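Local coordinates for glutamate--cysteine ligase GshA (Methylobacillus flagellatus KT, PDB 3K1T), which is a putative gamma-glutamylcysteine synthetase, a ligase that probably joins glutamate to cysteine in the first step of glutathione synthesis, at residues P43-V48 and Y347-F352; N104-T109 and A135-A140. One frame throughout, in Å; residues are numbered along the deposited sequence.

Contact 1: P43-V48 and Y347-F352; sequences PFYASV and YMMDHF. With SO4 (sulfate ion), chain B.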
# COMPACT_ATOMS: atom_id res chain seq x y z
N PRO A 43 -8.28 12.78 2.17
CA PRO A 43 -9.54 12.12 2.49
C PRO A 43 -9.36 10.60 2.59
O PRO A 43 -8.37 10.05 2.09
CB PRO A 43 -10.45 12.41 1.26
CG PRO A 43 -9.75 13.43 0.49
CD PRO A 43 -8.31 13.35 0.81
N PHE A 44 -10.35 9.93 3.18
CA PHE A 44 -10.36 8.47 3.29
C PHE A 44 -10.29 7.84 1.89
O PHE A 44 -9.54 6.89 1.65
CB PHE A 44 -11.64 8.01 4.05
CG PHE A 44 -11.66 6.55 4.36
CD1 PHE A 44 -11.12 6.07 5.55
CD2 PHE A 44 -12.22 5.63 3.47
CE1 PHE A 44 -11.08 4.73 5.84
CE2 PHE A 44 -12.20 4.27 3.76
CZ PHE A 44 -11.63 3.82 4.95
N TYR A 45 -11.14 8.36 0.97
CA TYR A 45 -11.20 7.91 -0.40
C TYR A 45 -11.68 9.02 -1.34
O TYR A 45 -12.24 10.03 -0.88
CB TYR A 45 -11.99 6.60 -0.57
CG TYR A 45 -13.46 6.56 -0.20
CD1 TYR A 45 -14.19 7.69 0.20
CD2 TYR A 45 -14.13 5.33 -0.22
CE1 TYR A 45 -15.56 7.59 0.58
CE2 TYR A 45 -15.47 5.22 0.12
CZ TYR A 45 -16.20 6.35 0.51
OH TYR A 45 -17.54 6.19 0.82
N ALA A 46 -11.45 8.84 -2.64
CA ALA A 46 -11.83 9.83 -3.63
C ALA A 46 -11.65 9.28 -5.03
O ALA A 46 -10.84 8.37 -5.27
CB ALA A 46 -10.96 11.11 -3.46
N SER A 47 -12.37 9.88 -5.97
CA SER A 47 -12.12 9.63 -7.39
C SER A 47 -12.06 10.94 -8.14
O SER A 47 -12.75 11.92 -7.78
CB SER A 47 -13.16 8.70 -8.01
OG SER A 47 -14.44 9.28 -8.05
N VAL A 48 -11.19 10.99 -9.17
CA VAL A 48 -11.06 12.19 -9.97
C VAL A 48 -11.17 11.81 -11.45
O VAL A 48 -10.46 10.91 -11.91
CB VAL A 48 -9.71 12.92 -9.70
CG1 VAL A 48 -9.51 14.09 -10.68
CG2 VAL A 48 -9.64 13.41 -8.25
N TYR A 347 -8.89 6.43 -9.01
CA TYR A 347 -9.28 6.14 -7.61
C TYR A 347 -8.09 6.24 -6.65
O TYR A 347 -6.98 5.73 -6.93
CB TYR A 347 -9.90 4.72 -7.53
CG TYR A 347 -11.38 4.71 -7.76
CD1 TYR A 347 -11.94 5.32 -8.91
CD2 TYR A 347 -12.24 4.15 -6.83
CE1 TYR A 347 -13.30 5.35 -9.09
CE2 TYR A 347 -13.62 4.16 -7.02
CZ TYR A 347 -14.14 4.78 -8.14
OH TYR A 347 -15.50 4.84 -8.30
N MSE A 348 -8.34 6.87 -5.51
CA MSE A 348 -7.39 7.03 -4.43
C MSE A 348 -8.00 6.63 -3.11
O MSE A 348 -9.20 6.82 -2.90
CB MSE A 348 -6.88 8.46 -4.37
CG MSE A 348 -5.92 8.76 -5.57
SE MSE A 348 -5.96 10.63 -6.12
CE MSE A 348 -7.81 10.68 -6.71
N MSE A 349 -7.18 6.04 -2.25
CA MSE A 349 -7.50 5.86 -0.83
C MSE A 349 -6.34 6.42 -0.02
O MSE A 349 -5.16 6.23 -0.39
CB MSE A 349 -7.78 4.38 -0.53
CG MSE A 349 -8.92 3.86 -1.39
SE MSE A 349 -9.53 2.07 -0.80
CE MSE A 349 -10.68 2.75 0.60
N ASP A 350 -6.66 7.19 1.01
CA ASP A 350 -5.66 8.08 1.63
C ASP A 350 -5.03 8.86 0.46
O ASP A 350 -5.76 9.24 -0.48
CB ASP A 350 -4.63 7.32 2.50
CG ASP A 350 -3.71 8.26 3.28
OD1 ASP A 350 -4.23 9.12 3.97
OD2 ASP A 350 -2.49 8.18 3.18
N HIS A 351 -3.71 9.08 0.44
CA HIS A 351 -3.15 9.85 -0.69
C HIS A 351 -2.50 8.95 -1.76
O HIS A 351 -1.62 9.40 -2.50
CB HIS A 351 -2.17 10.92 -0.20
CG HIS A 351 -1.05 10.39 0.67
ND1 HIS A 351 -0.96 10.67 2.03
CD2 HIS A 351 0.03 9.62 0.38
CE1 HIS A 351 0.13 10.10 2.52
NE2 HIS A 351 0.75 9.47 1.54
N PHE A 352 -2.93 7.69 -1.85
CA PHE A 352 -2.35 6.72 -2.78
C PHE A 352 -3.30 6.42 -3.93
O PHE A 352 -4.50 6.19 -3.72
CB PHE A 352 -2.00 5.43 -2.04
CG PHE A 352 -0.92 5.61 -1.03
CD1 PHE A 352 0.37 5.96 -1.44
CD2 PHE A 352 -1.18 5.52 0.29
CE1 PHE A 352 1.38 6.16 -0.51
CE2 PHE A 352 -0.17 5.75 1.24
CZ PHE A 352 1.10 6.09 0.83
S SO4 B . -17.41 7.80 -9.40
O1 SO4 B . -17.49 7.12 -10.67
O2 SO4 B . -16.16 7.29 -8.94
O3 SO4 B . -17.33 9.24 -9.55
O4 SO4 B . -18.53 7.41 -8.51
O HOH W 1 -8.54 9.76 -0.77
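Residues 45-48 and 347-349 pair as neighbouring antiparallel strands, with segment axes 4.7 Å apart at 160°. They belong to the antiparallel sheet that also holds strand 57-63. Ala46 and Met348 form the hydrogen-bonded pair. The bond from Met348 N to Ala46 O (2.9 Å) is nearly straight, and its return, Ala46 N to Met348 O, is more bent. Past the strand, Asp350 N reaches Phe44 O from above the carbonyl plane. Asp350 is second in the type II' turn 349-352 of the beta hairpin of strands 340-349 and 352-361, and its OD2 salt-bridges Lys90. A water donates to both Pro43 O and Asp350 O.

Met348, a selenomethionine, bends at its last torsion (chi3 -64°). Its CE meets Val48 CG2 at 3.6 Å, on the side covered by helix 398-421. Selenomethionine Met349 lies beside Phe44, pointing the same way, and its CE touches Phe44 CE2 at 3.8 Å. Helix 77-91 packs against both. On the Tyr45 and Met349 side of the sheet, Ser47 CB sits over one face of the Tyr347 ring in a CH-pi contact. Ser47 OG donates to sulfate O2 at 2.8 Å, and Tyr347 OH gives the same oxygen a weak bond.

Contact 2: N104-T109 and A135-A140; sequences NHTRNT and APEITA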
# COMPACT_ATOMS: atom_id res chain seq x y z
N ASN A 104 -29.18 6.47 -1.39
CA ASN A 104 -30.54 5.92 -1.18
C ASN A 104 -31.03 4.96 -2.30
O ASN A 104 -32.06 4.28 -2.12
CB ASN A 104 -31.56 7.04 -0.93
CG ASN A 104 -31.43 7.68 0.47
OD1 ASN A 104 -30.65 7.25 1.31
ND2 ASN A 104 -32.26 8.70 0.73
N HIS A 105 -30.27 4.84 -3.39
CA HIS A 105 -30.51 3.83 -4.46
C HIS A 105 -30.59 2.35 -4.03
O HIS A 105 -29.61 1.76 -3.53
CB HIS A 105 -29.44 3.93 -5.55
CG HIS A 105 -29.22 5.31 -6.08
ND1 HIS A 105 -30.27 6.15 -6.38
CD2 HIS A 105 -28.09 5.99 -6.36
CE1 HIS A 105 -29.78 7.31 -6.81
NE2 HIS A 105 -28.46 7.24 -6.79
N THR A 106 -31.75 1.75 -4.24
CA THR A 106 -31.90 0.32 -4.01
C THR A 106 -32.17 -0.48 -5.31
O THR A 106 -32.21 -1.72 -5.28
CB THR A 106 -33.03 0.06 -2.98
OG1 THR A 106 -34.25 0.63 -3.47
CG2 THR A 106 -32.68 0.69 -1.63
N ARG A 107 -32.33 0.20 -6.45
CA ARG A 107 -32.66 -0.46 -7.72
C ARG A 107 -31.57 -0.40 -8.77
O ARG A 107 -31.70 -1.05 -9.81
CB ARG A 107 -33.96 0.09 -8.34
CG ARG A 107 -35.22 -0.11 -7.51
CD ARG A 107 -36.31 0.81 -8.03
NE ARG A 107 -37.55 0.65 -7.28
CZ ARG A 107 -38.61 1.46 -7.39
NH1 ARG A 107 -38.58 2.52 -8.20
NH2 ARG A 107 -39.71 1.21 -6.67
N ASN A 108 -30.51 0.38 -8.55
CA ASN A 108 -29.38 0.37 -9.48
C ASN A 108 -28.43 -0.80 -9.13
O ASN A 108 -27.72 -0.76 -8.11
CB ASN A 108 -28.66 1.71 -9.45
CG ASN A 108 -27.52 1.81 -10.48
OD1 ASN A 108 -26.90 0.81 -10.85
ND2 ASN A 108 -27.26 3.01 -10.95
N THR A 109 -28.42 -1.81 -9.99
CA THR A 109 -27.63 -3.04 -9.78
C THR A 109 -26.14 -2.74 -9.70
O THR A 109 -25.44 -3.33 -8.87
CB THR A 109 -27.90 -4.10 -10.89
OG1 THR A 109 -29.23 -4.59 -10.73
CG2 THR A 109 -26.94 -5.31 -10.80
N ALA A 135 -32.52 5.56 3.84
CA ALA A 135 -33.60 5.67 2.88
C ALA A 135 -34.91 5.40 3.64
O ALA A 135 -35.04 4.40 4.34
CB ALA A 135 -33.44 4.69 1.73
N PRO A 136 -35.87 6.32 3.52
CA PRO A 136 -37.10 6.23 4.34
C PRO A 136 -37.95 4.97 4.05
O PRO A 136 -38.67 4.52 4.93
CB PRO A 136 -37.84 7.52 3.97
CG PRO A 136 -37.42 7.82 2.58
CD PRO A 136 -35.93 7.44 2.56
N GLU A 137 -37.84 4.43 2.85
CA GLU A 137 -38.50 3.18 2.48
C GLU A 137 -37.85 1.89 3.01
O GLU A 137 -38.44 0.83 2.94
CB GLU A 137 -38.62 3.11 0.95
CG GLU A 137 -37.31 2.90 0.22
CD GLU A 137 -36.56 4.20 -0.16
OE1 GLU A 137 -36.88 5.31 0.39
OE2 GLU A 137 -35.63 4.08 -1.01
N ILE A 138 -36.65 1.96 3.57
CA ILE A 138 -36.05 0.79 4.22
C ILE A 138 -36.45 0.87 5.68
O ILE A 138 -35.95 1.68 6.43
CB ILE A 138 -34.50 0.72 4.05
CG1 ILE A 138 -34.10 0.61 2.56
CG2 ILE A 138 -33.89 -0.44 4.90
CD1 ILE A 138 -34.59 -0.69 1.85
N THR A 139 -37.37 0.00 6.09
CA THR A 139 -37.89 0.02 7.45
C THR A 139 -37.57 -1.28 8.22
O THR A 139 -37.89 -1.40 9.39
CB THR A 139 -39.42 0.31 7.43
OG1 THR A 139 -40.11 -0.72 6.73
CG2 THR A 139 -39.71 1.62 6.68
N ALA A 140 -36.89 -2.22 7.56
CA ALA A 140 -36.47 -3.46 8.21
C ALA A 140 -35.26 -4.00 7.43
O ALA A 140 -35.00 -3.56 6.32
CB ALA A 140 -37.63 -4.50 8.22
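This is a small van der Waals contact between two loops near the surface, where Asn104 lies against Ala135 and Thr106 meets Ile138. Residues 104-109 lead from strand 97-102 into helix 109-124. Residues 135-140 follow strand 128-133. The two loops bury 188 Å² together.

With CG anti to its carbonyl carbon (chi1 -74°), Asn104 sets CG 3.8 Å from both CA and CB of Ala135. Asn104 OD1 approaches Ala135 N at 3.6 Å without bonding to it. That N-H is taken by Ser133 OG.

Strands 97-102 and 128-133 are parallel neighbours in the mixed sheet, and helix 109-124 joins them as a beta-alpha-beta crossover. The contact therefore brings together the loops that leave the C-terminal ends of both strands. At the far end of the first loop, Asn108 is the N-cap of the helix, and its OD1 accepts from Tyr111 N. Residues 135-138 form a type I turn, closed by the bond from Ile138 N to Ala135 O (3.0 Å).

Ile138, the last residue of the turn, points toward the first loop, with its CD1 4.2 Å from Thr106 CG2. Leu154 of strand 151-160 touches both side chains. Thr106 OG1 bonds to a bound glycerol, probably from the crystallisation liquor. The Glu137 chain bends at chi2 (-89°), turning CD toward the first loop. Its OE2 and Asn104 O, both acceptors, lie 3.7 Å apart without bonding.

Overall arrangement
Contact 1 is buried, about 10 Å from the centre of the chain. Contact 2 lies about 24 Å from that centre and is partly exposed. They share no sheet: 43-48 and 347-352 belong to the antiparallel sheet, while 104-109 and 135-140 are loops of the mixed sheet. Contact 1 closes a long span of sequence that includes all of contact 2. Their centres are 26 Å apart and they do not touch. One link is Tyr45, whose hydroxyl bonds to Leu176 and Asn177 of strand 173-177 in the mixed sheet. Backbone hydrogen bonds and apolar packing hold contact 1; contact 2 relies on sparse van der Waals touches.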